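Local structure of long form salivary protein D7L1 (Aedes aegypti, 3DXL) at residues A[13-18]-A[208-213]; A[184-189]-A[243-248]; A[216-221]-A[260-265]; A[274-277]-A[281-284]. The protein binds and sequesters host biogenic amines and leukotrienes during mosquito blood feeding, with lipids and amines held in separate pockets. All coordinates share one frame; numbering follows the deposited sequence.

How the interactions relate
The four contacts are spread over a two-domain, mostly helical fold with one region of the PBP/GOBP family toward each end of the chain. Interaction 1 ties helix 6-20 of the N-terminal region to helix 208-217 of the C-terminal one; interaction 3, their centres about 14 Å apart, uses the end of the same helix against helix 257-271. Interaction 2 lies beside the amine pocket, its centre about 22 Å from that of interaction 1, and touches interaction 3 through aromatic rings. Along the chain interaction 2 crosses both 1 and 3, while interaction 4 follows last. Its loop touches both 1 and 3, so the segment after helix 257-271 runs along the junction of the two regions.

Interaction 1. Residues A[13-18]-A[208-213]; sequences FTRCME and VEEVKR
Arg-15 pairs with Glu-210, one nitrogen to each oxygen: NH1 to OE1 at 2.8 Å, and NH2 to OE2 also at 2.8 Å. Both bonds are nearly straight and use syn lone pairs, and the guanidinium and carboxylate planes lie 6° apart. Arg-213 binds Glu-18 differently. Its NH2 and NH1 converge on the single oxygen OE2, at 3.1 Å and 3.2 Å, from one face of the carboxylate. The stronger partner of Arg-213 NH2 is Asp-19, and Glu-18 OE2 also takes a weak bond from Asn-277. The two guanidinium groups stack at 3° between planes, centres 3.6 Å apart, as the side chains run antiparallel where they overlap. Arg-15 reaches this place through a chain bent about CB-CG (chi2 60°) and again about CG-CD, whereas Arg-213 stays extended. The backbones keep well apart, the helix axes approaching no closer than 15.2 Å, so long charged side chains bridge helix 6-20 and helix 208-217. Arg-267 adds a second positive partner to Glu-210. The carboxylates around the stack should offset the like charges of the two arginines, which makes this a polar, directional link between the N- and C-terminal regions.

Interaction 2. Residues A[184-189]-A[243-248]; sequences ALFKEH and KSWHYY. With GOL (glycerol), chain F.
Beside the noradrenaline site of the C-terminal domain, Phe-186, Lys-187, Trp-245 and Tyr-248 join helix 184-196 to helix 243-253, whose short segments cross at 87°. Lys-187 lies over one face of the Trp-245 indole: CG sits 3.5 Å from Trp-245 CG, and further out CE stands 3.6 Å from the centroid of the six-membered ring in a CH-pi contact. The extended chain, with chi2 at -174°, carries NZ onward over the same ring, 4.3 Å from its centroid, as a cation-pi partner, while Glu-242 supplies the salt bridge. The indole and Phe-186 meet edge against edge, neither ring over the other's face, at nearly perpendicular planes, with Phe-186 CD2 3.7 Å from Trp-245 CD1; indole NE1 is bonded to the Leu-181 carbonyl. Phe-186 CZ also touches Tyr-248 CE2 at 3.8 Å. A water accepts from Trp-245 N and donates to Lys-187 O, bridging the two backbones. On the pocket side, a glycerol, probably from the crystallisation liquor, spans the helices: His-189 NE2 is hydrogen-bonded to its O2 at 2.8 Å, in the plane of the imidazole, and glycerol O1 donates to Tyr-248 OH at 2.7 Å. Noradrenaline also binds His-189. Lys-187 on Trp-245 thus forms the outer part, while Phe-186, the Tyr-248 ring face and hydroxyl, and the His-189 imidazole give the glycerol both apolar and polar partners.

Interaction 3. Residues A[216-221]-A[260-265]; sequences KLVNKD and FKEAFD
The carboxylate of Glu-262 is the flat group that meets the facing loop: Lys-220 CE comes to 3.4 Å from OE1, well off the carboxylate plane, whereas a water donating to the same OE1 at 2.7 Å lies close to that plane. This water also accepts from Lys-220 NZ, so the two charges, 4.1 Å apart between NZ and OE1, are joined through solvent without a direct salt bridge. A second water, on the same side of the plane as Lys-220 CE, links Glu-262 OE2 to Val-218 O. The strongest partner of OE2 is the hydroxyl of Tyr-284. Glu-262 reaches toward the loop with an extended chain, CG turned opposite the backbone N at chi1 -170°. Beneath these polar bridges Val-218 packs onto the helix backbone, CG2 lying 3.8 Å from Ala-263 CA and 3.9 Å from its CB. On the face of the helix turned from the loop, Phe-260 CZ lies over one face of the Phe-264 ring, toward its rim. A Schellman motif ends helix 208-217, with Asn-219 at positive phi as the C-prime residue, and brings Val-218 and Lys-220 against helix 257-271. Asp-265, which binds noradrenaline, follows on that helix. The chemistry is thus layered: a small apolar seat at Val-218 and Ala-263, bordered by a charged pair whose attraction is probably tempered by the intervening water.

Interaction 4. Residues A[274-277]-A[281-284]; sequences YAFN and NQAY. Unlike the reference sequence in segment 281-284: Asn-281 (reference Lys).
Gln-282 folds back over Phe-276 across the short turn that links 274-277 to 281-284, in the connection following helix 257-271. The tight part is an amide-on-ring stack. The Gln-282 amide lies 8° from parallel to the phenyl plane, and NE2 sits 3.5 Å above the ring plane of Phe-276, over its centre. The same NE2 donates to Phe-276 O at 2.9 Å in a nearly straight bond, the carbonyl oxygen lying almost in the amide plane. One residue thus offers its carbonyl to an N-H of the amide and its ring to the amide's flat side, which limits rotation of the Gln-282 end group. Beside it, Asn-277 OD1 accepts from Gln-282 N at 2.8 Å, a side-chain bond that closes the turn; the two side-chain amides stand at 89° to each other. With CG of Phe-276 opposite its backbone N, chi1 -173°, the ring is brought under Gln-282, while Val-269 and Arg-270 of helix 257-271 touch the ring as well. The outer side is looser. Asn-281, which differs from the lysine of the reference sequence, directs its CB away from the other segment, and its ND2 remains 4.4 Å from Asn-277 OD1. Arg-27 of the N-terminal region binds Asn-277 O. Water completes the rim with long bonds, accepting from Asn-277 ND2 at 3.3 Å and donating to Gln-282 O at 3.2 Å.

Interaction 1. Residues A[13-18]-A[208-213]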
# COMPACT_ATOMS: atom_id res chain seq x y z
N PHE A 13 4.90 5.01 -2.98
CA PHE A 13 5.94 5.23 -3.97
C PHE A 13 6.08 4.02 -4.90
O PHE A 13 6.14 4.16 -6.12
CB PHE A 13 7.29 5.56 -3.33
CG PHE A 13 7.29 6.78 -2.42
CD1 PHE A 13 6.54 7.91 -2.72
CD2 PHE A 13 8.04 6.77 -1.25
CE1 PHE A 13 6.56 9.03 -1.88
CE2 PHE A 13 8.06 7.88 -0.40
CZ PHE A 13 7.32 8.99 -0.71
N THR A 14 6.15 2.83 -4.31
CA THR A 14 6.35 1.63 -5.12
C THR A 14 5.15 1.30 -6.01
O THR A 14 5.35 0.89 -7.15
CB THR A 14 6.77 0.41 -4.27
OG1 THR A 14 5.79 0.14 -3.27
CG2 THR A 14 8.13 0.67 -3.62
N ARG A 15 3.93 1.49 -5.50
CA ARG A 15 2.74 1.30 -6.33
C ARG A 15 2.73 2.26 -7.52
O ARG A 15 2.48 1.87 -8.66
CB ARG A 15 1.45 1.44 -5.51
CG ARG A 15 0.15 1.47 -6.33
CD ARG A 15 -0.08 0.21 -7.18
NE ARG A 15 -0.13 -1.02 -6.39
CZ ARG A 15 -1.22 -1.47 -5.77
NH1 ARG A 15 -2.37 -0.81 -5.85
NH2 ARG A 15 -1.14 -2.59 -5.06
N CYS A 16 3.04 3.53 -7.25
CA CYS A 16 3.03 4.52 -8.31
C CYS A 16 4.13 4.24 -9.34
O CYS A 16 3.92 4.44 -10.54
CB CYS A 16 3.15 5.91 -7.71
SG CYS A 16 1.63 6.41 -6.86
N MET A 17 5.29 3.74 -8.90
CA MET A 17 6.33 3.35 -9.85
C MET A 17 5.90 2.13 -10.65
O MET A 17 6.08 2.10 -11.87
CB MET A 17 7.66 3.11 -9.15
CG MET A 17 8.31 4.41 -8.71
SD MET A 17 10.01 4.21 -8.18
CE MET A 17 9.74 3.46 -6.58
N GLU A 18 5.31 1.14 -9.98
CA GLU A 18 4.84 -0.07 -10.68
C GLU A 18 3.87 0.29 -11.81
O GLU A 18 3.95 -0.26 -12.91
CB GLU A 18 4.21 -1.05 -9.69
CG GLU A 18 3.91 -2.41 -10.32
CD GLU A 18 3.43 -3.44 -9.32
OE1 GLU A 18 3.98 -3.51 -8.21
OE2 GLU A 18 2.51 -4.21 -9.67
N VAL A 208 -12.83 -2.65 -4.26
CA VAL A 208 -13.01 -3.69 -5.27
C VAL A 208 -11.87 -3.68 -6.29
O VAL A 208 -11.42 -4.74 -6.74
CB VAL A 208 -14.38 -3.57 -6.00
CG1 VAL A 208 -14.50 -4.58 -7.13
CG2 VAL A 208 -15.53 -3.74 -5.03
N GLU A 209 -11.41 -2.49 -6.65
CA GLU A 209 -10.35 -2.38 -7.65
C GLU A 209 -9.04 -3.02 -7.20
O GLU A 209 -8.32 -3.58 -8.01
CB GLU A 209 -10.15 -0.93 -8.10
CG GLU A 209 -11.34 -0.34 -8.89
CD GLU A 209 -11.76 -1.21 -10.08
OE1 GLU A 209 -10.89 -1.75 -10.78
OE2 GLU A 209 -12.99 -1.33 -10.31
N GLU A 210 -8.73 -2.93 -5.91
CA GLU A 210 -7.52 -3.59 -5.41
C GLU A 210 -7.61 -5.12 -5.50
O GLU A 210 -6.65 -5.78 -5.88
CB GLU A 210 -7.22 -3.15 -3.98
CG GLU A 210 -5.84 -3.60 -3.45
CD GLU A 210 -4.63 -2.91 -4.08
OE1 GLU A 210 -4.76 -1.84 -4.70
OE2 GLU A 210 -3.52 -3.46 -3.92
N VAL A 211 -8.79 -5.67 -5.19
CA VAL A 211 -8.99 -7.12 -5.29
C VAL A 211 -8.88 -7.55 -6.75
O VAL A 211 -8.23 -8.53 -7.09
CB VAL A 211 -10.35 -7.58 -4.71
CG1 VAL A 211 -10.37 -9.09 -4.59
CG2 VAL A 211 -10.58 -6.96 -3.35
N LYS A 212 -9.50 -6.75 -7.63
CA LYS A 212 -9.44 -7.02 -9.06
C LYS A 212 -8.01 -7.01 -9.59
O LYS A 212 -7.65 -7.83 -10.42
CB LYS A 212 -10.29 -6.02 -9.84
CG LYS A 212 -11.78 -6.25 -9.69
CD LYS A 212 -12.60 -5.10 -10.27
CE LYS A 212 -12.38 -4.96 -11.76
NZ LYS A 212 -13.21 -3.85 -12.34
N ARG A 213 -7.21 -6.05 -9.11
CA ARG A 213 -5.82 -5.92 -9.50
C ARG A 213 -5.10 -7.25 -9.27
O ARG A 213 -4.35 -7.71 -10.13
CB ARG A 213 -5.16 -4.80 -8.69
CG ARG A 213 -3.75 -4.45 -9.10
CD ARG A 213 -3.17 -3.36 -8.21
NE ARG A 213 -2.10 -2.63 -8.91
CZ ARG A 213 -0.83 -3.02 -8.98
NH1 ARG A 213 -0.44 -4.13 -8.37
NH2 ARG A 213 0.05 -2.30 -9.65

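Interaction 2. Residues A[184-189]-A[243-248]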
# COMPACT_ATOMS: atom_id res chain seq x y z
N ALA A 184 -12.68 -13.15 18.03
CA ALA A 184 -12.27 -11.74 17.96
C ALA A 184 -10.82 -11.56 17.51
O ALA A 184 -10.52 -10.66 16.71
CB ALA A 184 -12.51 -11.05 19.30
N LEU A 185 -9.93 -12.40 18.01
CA LEU A 185 -8.51 -12.33 17.63
C LEU A 185 -8.33 -12.51 16.13
O LEU A 185 -7.62 -11.73 15.49
CB LEU A 185 -7.68 -13.35 18.40
CG LEU A 185 -6.17 -13.39 18.11
CD1 LEU A 185 -5.51 -12.07 18.47
CD2 LEU A 185 -5.49 -14.52 18.86
N PHE A 186 -8.97 -13.53 15.56
CA PHE A 186 -8.84 -13.77 14.14
C PHE A 186 -9.45 -12.64 13.30
O PHE A 186 -8.93 -12.30 12.24
CB PHE A 186 -9.42 -15.13 13.74
CG PHE A 186 -9.22 -15.44 12.29
CD1 PHE A 186 -7.95 -15.75 11.80
CD2 PHE A 186 -10.29 -15.38 11.41
CE1 PHE A 186 -7.77 -16.03 10.45
CE2 PHE A 186 -10.11 -15.66 10.06
CZ PHE A 186 -8.85 -15.98 9.58
N LYS A 187 -10.54 -12.06 13.78
CA LYS A 187 -11.14 -10.92 13.09
C LYS A 187 -10.20 -9.72 13.06
O LYS A 187 -10.12 -9.02 12.06
CB LYS A 187 -12.49 -10.57 13.69
CG LYS A 187 -13.53 -11.68 13.52
CD LYS A 187 -14.90 -11.26 13.99
CE LYS A 187 -15.90 -12.40 13.85
NZ LYS A 187 -17.23 -12.02 14.40
N GLU A 188 -9.45 -9.51 14.14
CA GLU A 188 -8.49 -8.41 14.19
C GLU A 188 -7.29 -8.70 13.30
O GLU A 188 -6.80 -7.82 12.59
CB GLU A 188 -8.04 -8.16 15.62
CG GLU A 188 -7.44 -6.78 15.82
CD GLU A 188 -6.95 -6.53 17.23
OE1 GLU A 188 -7.36 -7.25 18.17
OE2 GLU A 188 -6.12 -5.60 17.40
N HIS A 189 -6.78 -9.92 13.36
CA HIS A 189 -5.70 -10.35 12.50
C HIS A 189 -6.07 -10.17 11.01
O HIS A 189 -5.27 -9.67 10.21
CB HIS A 189 -5.32 -11.80 12.80
CG HIS A 189 -4.50 -12.43 11.72
ND1 HIS A 189 -3.15 -12.17 11.57
CD2 HIS A 189 -4.85 -13.22 10.69
CE1 HIS A 189 -2.70 -12.82 10.51
NE2 HIS A 189 -3.71 -13.47 9.96
N LYS A 243 -15.72 -5.76 9.14
CA LYS A 243 -15.86 -5.71 7.69
C LYS A 243 -14.75 -6.47 6.96
O LYS A 243 -15.04 -7.21 6.02
CB LYS A 243 -16.04 -4.27 7.19
CG LYS A 243 -17.40 -3.69 7.60
CD LYS A 243 -17.52 -2.20 7.33
CE LYS A 243 -17.88 -1.93 5.89
NZ LYS A 243 -17.79 -0.49 5.56
N SER A 244 -13.49 -6.31 7.40
CA SER A 244 -12.37 -7.05 6.79
C SER A 244 -12.62 -8.56 6.83
O SER A 244 -12.53 -9.25 5.82
CB SER A 244 -11.05 -6.75 7.49
OG SER A 244 -10.58 -5.45 7.17
N TRP A 245 -12.95 -9.04 8.03
CA TRP A 245 -13.22 -10.46 8.22
C TRP A 245 -14.42 -10.92 7.38
O TRP A 245 -14.37 -11.99 6.76
CB TRP A 245 -13.45 -10.73 9.70
CG TRP A 245 -13.85 -12.14 10.02
CD1 TRP A 245 -13.02 -13.22 10.19
CD2 TRP A 245 -15.19 -12.63 10.22
NE1 TRP A 245 -13.76 -14.35 10.49
CE2 TRP A 245 -15.09 -14.02 10.50
CE3 TRP A 245 -16.46 -12.04 10.18
CZ2 TRP A 245 -16.22 -14.81 10.76
CZ3 TRP A 245 -17.58 -12.83 10.43
CH2 TRP A 245 -17.45 -14.21 10.72
N HIS A 246 -15.47 -10.12 7.35
CA HIS A 246 -16.63 -10.44 6.53
C HIS A 246 -16.27 -10.70 5.07
O HIS A 246 -16.70 -11.69 4.48
CB HIS A 246 -17.68 -9.33 6.60
CG HIS A 246 -18.78 -9.49 5.60
ND1 HIS A 246 -19.82 -10.37 5.77
CD2 HIS A 246 -19.00 -8.87 4.41
CE1 HIS A 246 -20.64 -10.29 4.73
NE2 HIS A 246 -20.16 -9.39 3.89
N TYR A 247 -15.48 -9.79 4.48
CA TYR A 247 -15.14 -9.96 3.08
C TYR A 247 -14.20 -11.13 2.85
O TYR A 247 -14.35 -11.86 1.87
CB TYR A 247 -14.59 -8.65 2.50
CG TYR A 247 -15.70 -7.67 2.18
CD1 TYR A 247 -16.53 -7.86 1.08
CD2 TYR A 247 -15.93 -6.57 3.00
CE1 TYR A 247 -17.55 -6.97 0.79
CE2 TYR A 247 -16.96 -5.66 2.71
CZ TYR A 247 -17.75 -5.88 1.61
OH TYR A 247 -18.76 -5.00 1.32
N TYR A 248 -13.25 -11.30 3.76
CA TYR A 248 -12.36 -12.46 3.68
C TYR A 248 -13.14 -13.78 3.70
O TYR A 248 -12.99 -14.61 2.80
CB TYR A 248 -11.33 -12.41 4.82
CG TYR A 248 -10.43 -13.62 4.88
CD1 TYR A 248 -9.41 -13.79 3.94
CD2 TYR A 248 -10.61 -14.61 5.85
CE1 TYR A 248 -8.58 -14.92 3.98
CE2 TYR A 248 -9.79 -15.73 5.90
CZ TYR A 248 -8.78 -15.88 4.97
OH TYR A 248 -7.95 -16.98 5.00
C1 GOL F . -4.86 -16.09 6.00
O1 GOL F . -5.32 -16.25 4.68
C2 GOL F . -4.55 -14.63 6.28
O2 GOL F . -3.66 -14.54 7.38
C3 GOL F . -5.84 -13.88 6.59
O3 GOL F . -6.43 -14.40 7.76
O HOH W 1 -12.22 -7.75 10.56

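Interaction 3. Residues A[216-221]-A[260-265]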
# COMPACT_ATOMS: atom_id res chain seq x y z
N LYS A 216 -6.18 -10.00 -11.73
CA LYS A 216 -5.60 -9.82 -13.04
C LYS A 216 -4.14 -10.25 -13.07
O LYS A 216 -3.66 -10.81 -14.06
CB LYS A 216 -5.78 -8.38 -13.53
CG LYS A 216 -7.23 -8.05 -13.83
CD LYS A 216 -7.42 -6.64 -14.34
CE LYS A 216 -8.90 -6.36 -14.58
NZ LYS A 216 -9.16 -4.92 -14.88
N LEU A 217 -3.43 -10.04 -11.95
CA LEU A 217 -2.03 -10.44 -11.85
C LEU A 217 -1.82 -11.95 -11.83
O LEU A 217 -0.71 -12.42 -12.11
CB LEU A 217 -1.34 -9.78 -10.66
CG LEU A 217 -1.02 -8.30 -10.91
CD1 LEU A 217 -0.72 -7.58 -9.61
CD2 LEU A 217 0.13 -8.15 -11.91
N VAL A 218 -2.86 -12.72 -11.51
CA VAL A 218 -2.79 -14.18 -11.66
C VAL A 218 -3.59 -14.66 -12.87
O VAL A 218 -3.98 -15.83 -12.95
CB VAL A 218 -3.14 -14.97 -10.37
CG1 VAL A 218 -2.10 -14.68 -9.30
CG2 VAL A 218 -4.53 -14.64 -9.88
N ASN A 219 -3.82 -13.75 -13.82
CA ASN A 219 -4.43 -14.09 -15.11
C ASN A 219 -5.86 -14.62 -14.99
O ASN A 219 -6.28 -15.53 -15.72
CB ASN A 219 -3.52 -15.04 -15.90
CG ASN A 219 -2.06 -14.56 -15.92
OD1 ASN A 219 -1.78 -13.39 -16.20
ND2 ASN A 219 -1.14 -15.45 -15.61
N LYS A 220 -6.61 -14.04 -14.06
CA LYS A 220 -8.00 -14.43 -13.83
C LYS A 220 -8.93 -13.28 -14.18
O LYS A 220 -8.66 -12.12 -13.87
CB LYS A 220 -8.22 -14.88 -12.38
CG LYS A 220 -7.40 -16.10 -11.95
CD LYS A 220 -7.79 -17.36 -12.72
CE LYS A 220 -6.87 -18.52 -12.38
NZ LYS A 220 -7.04 -19.63 -13.35
N ASP A 221 -10.02 -13.60 -14.86
CA ASP A 221 -11.02 -12.60 -15.14
C ASP A 221 -11.69 -12.14 -13.85
O ASP A 221 -11.69 -12.86 -12.84
CB ASP A 221 -12.07 -13.12 -16.12
CG ASP A 221 -13.03 -12.04 -16.54
OD1 ASP A 221 -12.58 -11.07 -17.20
OD2 ASP A 221 -14.22 -12.12 -16.18
N PHE A 260 -9.58 -16.70 -5.84
CA PHE A 260 -9.22 -15.83 -4.71
C PHE A 260 -7.97 -16.32 -3.98
O PHE A 260 -7.06 -15.53 -3.71
CB PHE A 260 -10.37 -15.65 -3.72
CG PHE A 260 -9.95 -14.96 -2.45
CD1 PHE A 260 -9.72 -13.58 -2.44
CD2 PHE A 260 -9.71 -15.68 -1.29
CE1 PHE A 260 -9.29 -12.94 -1.29
CE2 PHE A 260 -9.29 -15.05 -0.14
CZ PHE A 260 -9.08 -13.68 -0.14
N LYS A 261 -7.94 -17.60 -3.63
CA LYS A 261 -6.79 -18.15 -2.92
C LYS A 261 -5.52 -17.99 -3.76
O LYS A 261 -4.48 -17.63 -3.24
CB LYS A 261 -7.03 -19.60 -2.53
CG LYS A 261 -8.13 -19.76 -1.49
CD LYS A 261 -8.49 -21.23 -1.27
CE LYS A 261 -9.62 -21.36 -0.28
NZ LYS A 261 -9.96 -22.79 -0.01
N GLU A 262 -5.63 -18.23 -5.06
CA GLU A 262 -4.50 -18.06 -5.96
C GLU A 262 -4.01 -16.60 -5.99
O GLU A 262 -2.81 -16.33 -5.87
CB GLU A 262 -4.84 -18.56 -7.36
CG GLU A 262 -3.63 -18.63 -8.24
CD GLU A 262 -3.86 -19.29 -9.59
OE1 GLU A 262 -4.94 -19.85 -9.85
OE2 GLU A 262 -2.91 -19.24 -10.40
N ALA A 263 -4.95 -15.67 -6.11
CA ALA A 263 -4.62 -14.25 -6.14
C ALA A 263 -4.01 -13.78 -4.82
O ALA A 263 -3.04 -13.01 -4.80
CB ALA A 263 -5.86 -13.46 -6.46
N PHE A 264 -4.60 -14.23 -3.72
CA PHE A 264 -4.20 -13.84 -2.36
C PHE A 264 -2.82 -14.41 -2.05
O PHE A 264 -1.97 -13.72 -1.48
CB PHE A 264 -5.24 -14.39 -1.39
CG PHE A 264 -5.43 -13.62 -0.10
CD1 PHE A 264 -5.86 -12.30 -0.11
CD2 PHE A 264 -5.28 -14.26 1.14
CE1 PHE A 264 -6.11 -11.63 1.09
CE2 PHE A 264 -5.53 -13.58 2.33
CZ PHE A 264 -5.94 -12.26 2.29
N ASP A 265 -2.58 -15.65 -2.45
CA ASP A 265 -1.26 -16.26 -2.28
C ASP A 265 -0.19 -15.45 -3.02
O ASP A 265 0.89 -15.19 -2.48
CB ASP A 265 -1.21 -17.70 -2.82
CG ASP A 265 -1.87 -18.71 -1.90
OD1 ASP A 265 -2.28 -18.39 -0.76
OD2 ASP A 265 -1.98 -19.87 -2.35
O HOH W 2 -3.53 -18.50 -13.02
O HOH W 3 -5.33 -21.53 -11.98

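Interaction 4. Residues A[274-277]-A[281-284]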
# COMPACT_ATOMS: atom_id res chain seq x y z
N TYR A 274 8.18 -4.73 -1.74
CA TYR A 274 7.27 -3.76 -2.35
C TYR A 274 7.70 -3.40 -3.77
O TYR A 274 6.86 -3.22 -4.65
CB TYR A 274 7.09 -2.53 -1.46
CG TYR A 274 6.11 -2.73 -0.31
CD1 TYR A 274 5.69 -4.01 0.10
CD2 TYR A 274 5.60 -1.63 0.37
CE1 TYR A 274 4.80 -4.17 1.14
CE2 TYR A 274 4.72 -1.78 1.42
CZ TYR A 274 4.32 -3.07 1.81
OH TYR A 274 3.43 -3.23 2.85
N ALA A 275 9.01 -3.37 -4.02
CA ALA A 275 9.58 -3.14 -5.35
C ALA A 275 9.66 -4.40 -6.24
O ALA A 275 10.39 -4.41 -7.23
CB ALA A 275 10.96 -2.49 -5.24
N PHE A 276 8.89 -5.44 -5.89
CA PHE A 276 8.83 -6.72 -6.62
C PHE A 276 8.90 -6.60 -8.15
O PHE A 276 9.68 -7.30 -8.80
CB PHE A 276 7.54 -7.45 -6.22
CG PHE A 276 7.42 -8.86 -6.76
CD1 PHE A 276 7.92 -9.93 -6.03
CD2 PHE A 276 6.78 -9.10 -7.97
CE1 PHE A 276 7.79 -11.23 -6.51
CE2 PHE A 276 6.65 -10.41 -8.45
CZ PHE A 276 7.16 -11.46 -7.72
N ASN A 277 8.07 -5.73 -8.71
CA ASN A 277 7.94 -5.59 -10.16
C ASN A 277 8.70 -4.43 -10.77
O ASN A 277 8.56 -4.18 -11.97
CB ASN A 277 6.46 -5.48 -10.53
CG ASN A 277 5.78 -6.84 -10.65
OD1 ASN A 277 6.36 -7.78 -11.16
ND2 ASN A 277 4.52 -6.92 -10.20
N ASN A 281 8.74 -6.01 -14.85
CA ASN A 281 7.54 -6.79 -14.60
C ASN A 281 7.90 -8.27 -14.56
O ASN A 281 8.50 -8.79 -15.51
CB ASN A 281 6.49 -6.48 -15.67
CG ASN A 281 5.44 -7.56 -15.78
OD1 ASN A 281 5.59 -8.53 -16.54
ND2 ASN A 281 4.34 -7.39 -15.05
N GLN A 282 7.57 -8.94 -13.46
CA GLN A 282 7.85 -10.37 -13.31
C GLN A 282 6.69 -11.20 -13.83
O GLN A 282 5.52 -10.85 -13.61
CB GLN A 282 8.15 -10.72 -11.85
CG GLN A 282 9.42 -10.09 -11.29
CD GLN A 282 9.97 -10.83 -10.07
OE1 GLN A 282 10.12 -12.06 -10.08
NE2 GLN A 282 10.28 -10.08 -9.01
N ALA A 283 7.01 -12.29 -14.52
CA ALA A 283 5.99 -13.21 -15.02
C ALA A 283 5.47 -14.07 -13.88
O ALA A 283 6.25 -14.60 -13.08
CB ALA A 283 6.56 -14.08 -16.14
N TYR A 284 4.15 -14.19 -13.80
CA TYR A 284 3.52 -15.06 -12.81
C TYR A 284 3.47 -16.50 -13.29
O TYR A 284 3.02 -16.77 -14.40
CB TYR A 284 2.09 -14.59 -12.49
CG TYR A 284 1.32 -15.58 -11.64
CD1 TYR A 284 1.66 -15.80 -10.31
CD2 TYR A 284 0.27 -16.34 -12.18
CE1 TYR A 284 0.97 -16.71 -9.53
CE2 TYR A 284 -0.42 -17.27 -11.41
CZ TYR A 284 -0.07 -17.44 -10.08
OH TYR A 284 -0.75 -18.34 -9.30
O HOH W 4 3.57 -9.85 -11.24